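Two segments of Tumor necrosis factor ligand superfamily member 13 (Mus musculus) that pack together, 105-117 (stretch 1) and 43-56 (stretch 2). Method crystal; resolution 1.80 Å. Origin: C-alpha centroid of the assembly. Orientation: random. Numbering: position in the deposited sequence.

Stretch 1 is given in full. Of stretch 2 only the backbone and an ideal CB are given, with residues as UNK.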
# COMPACT_ATOMS: atom_id res chain seq x y z
N GLY A 105 5.18 -5.45 0.94
CA GLY A 105 4.93 -6.81 1.37
C GLY A 105 5.79 -7.24 2.52
O GLY A 105 6.64 -6.47 2.96
N VAL A 106 5.57 -8.47 2.98
CA VAL A 106 6.26 -8.98 4.14
C VAL A 106 7.24 -10.05 3.73
O VAL A 106 6.85 -10.99 3.05
CB VAL A 106 5.31 -9.54 5.18
CG1 VAL A 106 6.07 -10.07 6.35
CG2 VAL A 106 4.41 -8.45 5.66
N PHE A 107 8.50 -9.89 4.15
CA PHE A 107 9.58 -10.75 3.69
C PHE A 107 10.57 -11.08 4.80
O PHE A 107 10.82 -10.27 5.69
CB PHE A 107 10.33 -10.06 2.56
CG PHE A 107 9.46 -9.69 1.41
CD1 PHE A 107 9.16 -10.63 0.45
CD2 PHE A 107 8.90 -8.41 1.31
CE1 PHE A 107 8.32 -10.31 -0.59
CE2 PHE A 107 8.07 -8.08 0.25
CZ PHE A 107 7.79 -9.04 -0.70
N HIS A 108 11.10 -12.29 4.73
CA HIS A 108 12.14 -12.75 5.63
C HIS A 108 13.46 -12.27 5.03
O HIS A 108 13.81 -12.64 3.90
CB HIS A 108 12.18 -14.26 5.70
CG HIS A 108 13.21 -14.80 6.64
ND1 HIS A 108 13.07 -14.77 8.01
CD2 HIS A 108 14.41 -15.38 6.40
CE1 HIS A 108 14.13 -15.33 8.57
NE2 HIS A 108 14.96 -15.71 7.62
N LEU A 109 14.15 -11.42 5.79
CA LEU A 109 15.43 -10.86 5.41
C LEU A 109 16.46 -11.45 6.36
O LEU A 109 16.17 -11.70 7.54
CB LEU A 109 15.38 -9.31 5.50
CG LEU A 109 14.27 -8.62 4.70
CD1 LEU A 109 14.37 -7.09 4.79
CD2 LEU A 109 14.27 -9.04 3.28
N HIS A 110 17.65 -11.67 5.83
CA HIS A 110 18.75 -12.33 6.54
C HIS A 110 19.86 -11.29 6.77
O HIS A 110 20.11 -10.44 5.92
CB HIS A 110 19.26 -13.50 5.70
CG HIS A 110 18.20 -14.51 5.33
ND1 HIS A 110 18.32 -15.85 5.62
CD2 HIS A 110 17.04 -14.38 4.63
CE1 HIS A 110 17.28 -16.50 5.13
NE2 HIS A 110 16.49 -15.63 4.53
N GLN A 111 20.48 -11.29 7.94
CA GLN A 111 21.58 -10.35 8.18
C GLN A 111 22.65 -10.51 7.10
O GLN A 111 22.92 -11.62 6.64
CB GLN A 111 22.18 -10.52 9.57
CG GLN A 111 22.76 -11.83 9.88
CD GLN A 111 23.46 -11.85 11.25
OE1 GLN A 111 23.83 -10.79 11.82
NE2 GLN A 111 23.63 -13.04 11.77
N GLY A 112 23.24 -9.38 6.68
CA GLY A 112 24.15 -9.36 5.55
C GLY A 112 23.44 -9.03 4.24
O GLY A 112 24.09 -8.67 3.28
N ASP A 113 22.11 -9.14 4.20
CA ASP A 113 21.34 -8.82 2.99
C ASP A 113 21.53 -7.36 2.60
O ASP A 113 21.74 -6.50 3.47
CB ASP A 113 19.85 -9.06 3.22
CG ASP A 113 19.43 -10.50 3.04
OD1 ASP A 113 20.28 -11.38 2.74
OD2 ASP A 113 18.24 -10.84 3.19
N ILE A 114 21.52 -7.11 1.28
CA ILE A 114 21.48 -5.77 0.70
C ILE A 114 20.12 -5.59 -0.02
O ILE A 114 19.78 -6.41 -0.85
CB ILE A 114 22.62 -5.59 -0.31
CG1 ILE A 114 23.98 -5.70 0.38
CG2 ILE A 114 22.53 -4.23 -0.99
CD1 ILE A 114 25.13 -5.81 -0.60
N ILE A 115 19.36 -4.56 0.34
CA ILE A 115 18.10 -4.22 -0.30
C ILE A 115 18.32 -3.11 -1.34
O ILE A 115 18.93 -2.09 -1.03
CB ILE A 115 17.07 -3.76 0.76
CG1 ILE A 115 16.98 -4.77 1.91
CG2 ILE A 115 15.68 -3.49 0.13
CD1 ILE A 115 16.65 -6.17 1.49
N THR A 116 17.83 -3.34 -2.57
CA THR A 116 17.97 -2.40 -3.67
C THR A 116 16.59 -1.94 -4.14
O THR A 116 15.63 -2.71 -4.10
CB THR A 116 18.70 -3.02 -4.87
OG1 THR A 116 18.10 -4.28 -5.24
CG2 THR A 116 20.15 -3.37 -4.56
N VAL A 117 16.50 -0.68 -4.56
CA VAL A 117 15.28 -0.17 -5.23
C VAL A 117 15.75 0.39 -6.56
O VAL A 117 16.53 1.36 -6.58
CB VAL A 117 14.54 0.90 -4.39
CG1 VAL A 117 13.28 1.39 -5.11
CG2 VAL A 117 14.14 0.35 -3.05
N UNK A 43 22.66 4.31 -1.96
CA UNK A 43 21.52 3.82 -2.77
C UNK A 43 21.00 2.43 -2.39
O UNK A 43 20.04 1.96 -2.99
CB UNK A 43 21.93 3.79 -4.24
N UNK A 44 21.58 1.81 -1.36
CA UNK A 44 21.11 0.53 -0.83
C UNK A 44 20.86 0.60 0.66
O UNK A 44 21.24 1.55 1.32
CB UNK A 44 22.12 -0.58 -1.13
N UNK A 45 20.20 -0.43 1.17
CA UNK A 45 19.95 -0.58 2.61
C UNK A 45 20.54 -1.92 3.05
O UNK A 45 20.31 -2.95 2.43
CB UNK A 45 18.46 -0.50 2.93
N UNK A 46 21.37 -1.89 4.09
CA UNK A 46 21.96 -3.10 4.61
C UNK A 46 21.08 -3.62 5.73
O UNK A 46 20.55 -2.85 6.53
CB UNK A 46 23.39 -2.86 5.09
N UNK A 47 20.95 -4.94 5.80
CA UNK A 47 20.20 -5.59 6.87
C UNK A 47 21.21 -6.24 7.79
O UNK A 47 22.01 -7.07 7.36
CB UNK A 47 19.20 -6.61 6.33
N UNK A 48 21.22 -5.83 9.05
CA UNK A 48 22.09 -6.47 10.02
C UNK A 48 21.40 -7.57 10.82
O UNK A 48 22.07 -8.49 11.29
CB UNK A 48 22.65 -5.42 10.98
N UNK A 49 20.08 -7.49 10.97
CA UNK A 49 19.34 -8.38 11.83
C UNK A 49 18.39 -9.27 11.04
O UNK A 49 17.48 -8.78 10.38
CB UNK A 49 18.56 -7.57 12.87
N UNK A 50 18.59 -10.58 11.16
CA UNK A 50 17.66 -11.49 10.52
C UNK A 50 16.28 -11.29 11.10
O UNK A 50 16.13 -11.18 12.31
CB UNK A 50 18.11 -12.94 10.68
N UNK A 51 15.26 -11.28 10.25
CA UNK A 51 13.89 -11.18 10.71
C UNK A 51 12.88 -11.09 9.61
O UNK A 51 13.24 -11.16 8.43
CB UNK A 51 13.74 -9.96 11.62
N UNK A 52 11.61 -10.93 9.99
CA UNK A 52 10.52 -10.70 9.07
C UNK A 52 10.16 -9.21 9.09
O UNK A 52 9.99 -8.61 10.16
CB UNK A 52 9.31 -11.57 9.43
N UNK A 53 10.09 -8.60 7.91
CA UNK A 53 9.87 -7.17 7.80
C UNK A 53 8.80 -6.87 6.82
O UNK A 53 8.72 -7.48 5.77
CB UNK A 53 11.16 -6.44 7.40
N UNK A 54 7.97 -5.90 7.17
CA UNK A 54 7.17 -5.18 6.20
C UNK A 54 8.08 -4.18 5.50
O UNK A 54 8.76 -3.38 6.17
CB UNK A 54 5.98 -4.49 6.86
N UNK A 55 8.12 -4.26 4.16
CA UNK A 55 8.90 -3.38 3.33
C UNK A 55 7.92 -2.68 2.41
O UNK A 55 7.13 -3.31 1.76
CB UNK A 55 9.98 -4.13 2.55
N UNK A 56 8.00 -1.36 2.36
CA UNK A 56 7.11 -0.58 1.48
C UNK A 56 7.96 0.39 0.67
O UNK A 56 9.00 0.86 1.13
CB UNK A 56 6.05 0.17 2.28

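Two strands of stretch 2 pair antiparallel with stretch 1; within each, side chains alternate between the faces of the sheet.

Position 43 has no atom of stretch 1 near its CB, and many residues would suit. It is Asp43; waters bridge its O to Val117.

At 44 the CB lies 3.7 Å from Ile114 CG2, beside Thr116. An aliphatic fits. Ile44 places CD1 3.5 Å from Ile114 CG2.

At 45 the CB is 4.2 Å from Ile115 CB, on the other face. A small or branched apolar residue would do. It is Val45; its N and O both pair with Ile115.

Position 46 shares a face with Ile114. The carbonyl of Gly112 offers an acceptor to a long donor; an aliphatic would also suit. Arg46 reaches it: NH2 donates to Gly112 O at 3.2 Å. Its NE has no partner.

At 47 the CB points toward stretch 1, close to the carbonyls of His110 and Asp113, with Leu109 and Ile115 near. A compact apolar residue suits. Val47 sets CG2 3.9 Å from Ile115 CG1 and 4.0 Å from Leu109 CD1. Its N and O bond to Asp113 O and Gly112 N.

Positions 48 and 49 point away, so stretch 1 sets little limit. They are Trp48 and Asp49.

At 50 the CB lies 4.0 Å from Gln111 N, a free donor. A short acceptor such as Ser, Thr, Asn or Asp would suit. Thr50 accepts through OG1, 3.1 Å from Gln111 N, and its CG2 lies 3.7 Å from His108 CE1.

Position 51 is nearly fully extended. Glycine tolerates this easily, though the contact alone does not demand it. Gly51 pairs through N and O with Leu109.

At 52 the CB is 4.7 Å from Val106 CG1, with His108 alongside. A branched aliphatic fits. Ile52 brings CG2 within 3.3 Å of Val106 CG1, and CG1 lies at the edge of the His108 ring.

At 53 the CB is 4.2 Å from Leu109 CD1. A large apolar or aromatic side chain could cover that leucine. Tyr53 does, CD1 to Leu109 CD1 at 3.6 Å; its OH donates to Asp49 O.

At 54 Val106 CG2 lies 4.4 Å from the CB, favouring an aliphatic. Leu54 CD1 lies 4.1 Å from Val106 CG2.

At 55 the CB faces the Phe107 edge, with Ile115 further along. A longer apolar chain can touch both. Leu55 does: CB is 4.5 Å from Phe107 CD2, CD2 4.0 Å from Ile115 CG2.

Position 56 points away, unconstrained; it is Tyr56.

Stretch 2 (43-56) DIVRVWDTGIYLLY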
# COMPACT_ATOMS: atom_id res chain seq x y z
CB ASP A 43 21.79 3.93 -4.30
CG ASP A 43 22.86 3.00 -4.80
OD1 ASP A 43 23.35 2.12 -4.05
OD2 ASP A 43 23.30 3.09 -5.96
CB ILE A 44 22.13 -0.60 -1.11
CG1 ILE A 44 23.47 -0.26 -0.50
CG2 ILE A 44 22.26 -0.82 -2.59
CD1 ILE A 44 24.22 -1.41 0.11
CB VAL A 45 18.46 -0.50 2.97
CG1 VAL A 45 18.30 -0.58 4.46
CG2 VAL A 45 17.83 0.77 2.43
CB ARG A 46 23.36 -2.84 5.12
CG ARG A 46 24.28 -2.38 3.96
CD ARG A 46 25.52 -3.12 3.77
NE ARG A 46 25.46 -4.58 3.77
CZ ARG A 46 26.57 -5.33 3.78
NH1 ARG A 46 27.74 -4.73 3.75
NH2 ARG A 46 26.53 -6.67 3.78
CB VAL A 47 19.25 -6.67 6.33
CG1 VAL A 47 18.54 -7.40 7.47
CG2 VAL A 47 18.23 -6.08 5.39
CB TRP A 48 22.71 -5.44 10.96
CG TRP A 48 23.46 -4.34 10.23
CD1 TRP A 48 23.26 -2.99 10.36
CD2 TRP A 48 24.50 -4.49 9.25
NE1 TRP A 48 24.11 -2.30 9.53
CE2 TRP A 48 24.88 -3.18 8.84
CE3 TRP A 48 25.12 -5.58 8.66
CZ2 TRP A 48 25.86 -2.96 7.87
CZ3 TRP A 48 26.13 -5.34 7.72
CH2 TRP A 48 26.47 -4.05 7.32
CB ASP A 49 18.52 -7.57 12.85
CG ASP A 49 17.79 -8.47 13.87
OD1 ASP A 49 17.95 -9.71 13.85
OD2 ASP A 49 17.04 -8.01 14.76
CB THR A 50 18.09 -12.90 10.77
OG1 THR A 50 19.34 -13.14 10.12
CG2 THR A 50 17.11 -13.89 10.13
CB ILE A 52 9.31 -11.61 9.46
CG1 ILE A 52 9.67 -13.09 9.22
CG2 ILE A 52 8.09 -11.21 8.72
CD1 ILE A 52 8.61 -14.08 9.69
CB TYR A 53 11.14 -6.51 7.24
CG TYR A 53 12.33 -6.56 8.14
CD1 TYR A 53 13.17 -7.67 8.16
CD2 TYR A 53 12.66 -5.47 8.94
CE1 TYR A 53 14.31 -7.71 8.98
CE2 TYR A 53 13.80 -5.50 9.77
CZ TYR A 53 14.60 -6.61 9.79
OH TYR A 53 15.72 -6.61 10.58
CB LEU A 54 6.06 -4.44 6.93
CG LEU A 54 5.16 -3.56 6.06
CD1 LEU A 54 4.39 -4.39 5.04
CD2 LEU A 54 4.20 -2.74 6.96
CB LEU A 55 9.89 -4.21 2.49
CG LEU A 55 11.08 -3.64 1.75
CD1 LEU A 55 11.67 -2.41 2.36
CD2 LEU A 55 12.13 -4.75 1.61
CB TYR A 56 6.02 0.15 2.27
CG TYR A 56 6.48 1.14 3.32
CD1 TYR A 56 6.77 2.44 3.00
CD2 TYR A 56 6.61 0.72 4.65
CE1 TYR A 56 7.18 3.35 4.00
CE2 TYR A 56 7.03 1.58 5.64
CZ TYR A 56 7.29 2.91 5.32
OH TYR A 56 7.71 3.74 6.32
O HOH W 1 19.28 0.16 -4.89
O HOH W 2 17.68 3.00 -4.59
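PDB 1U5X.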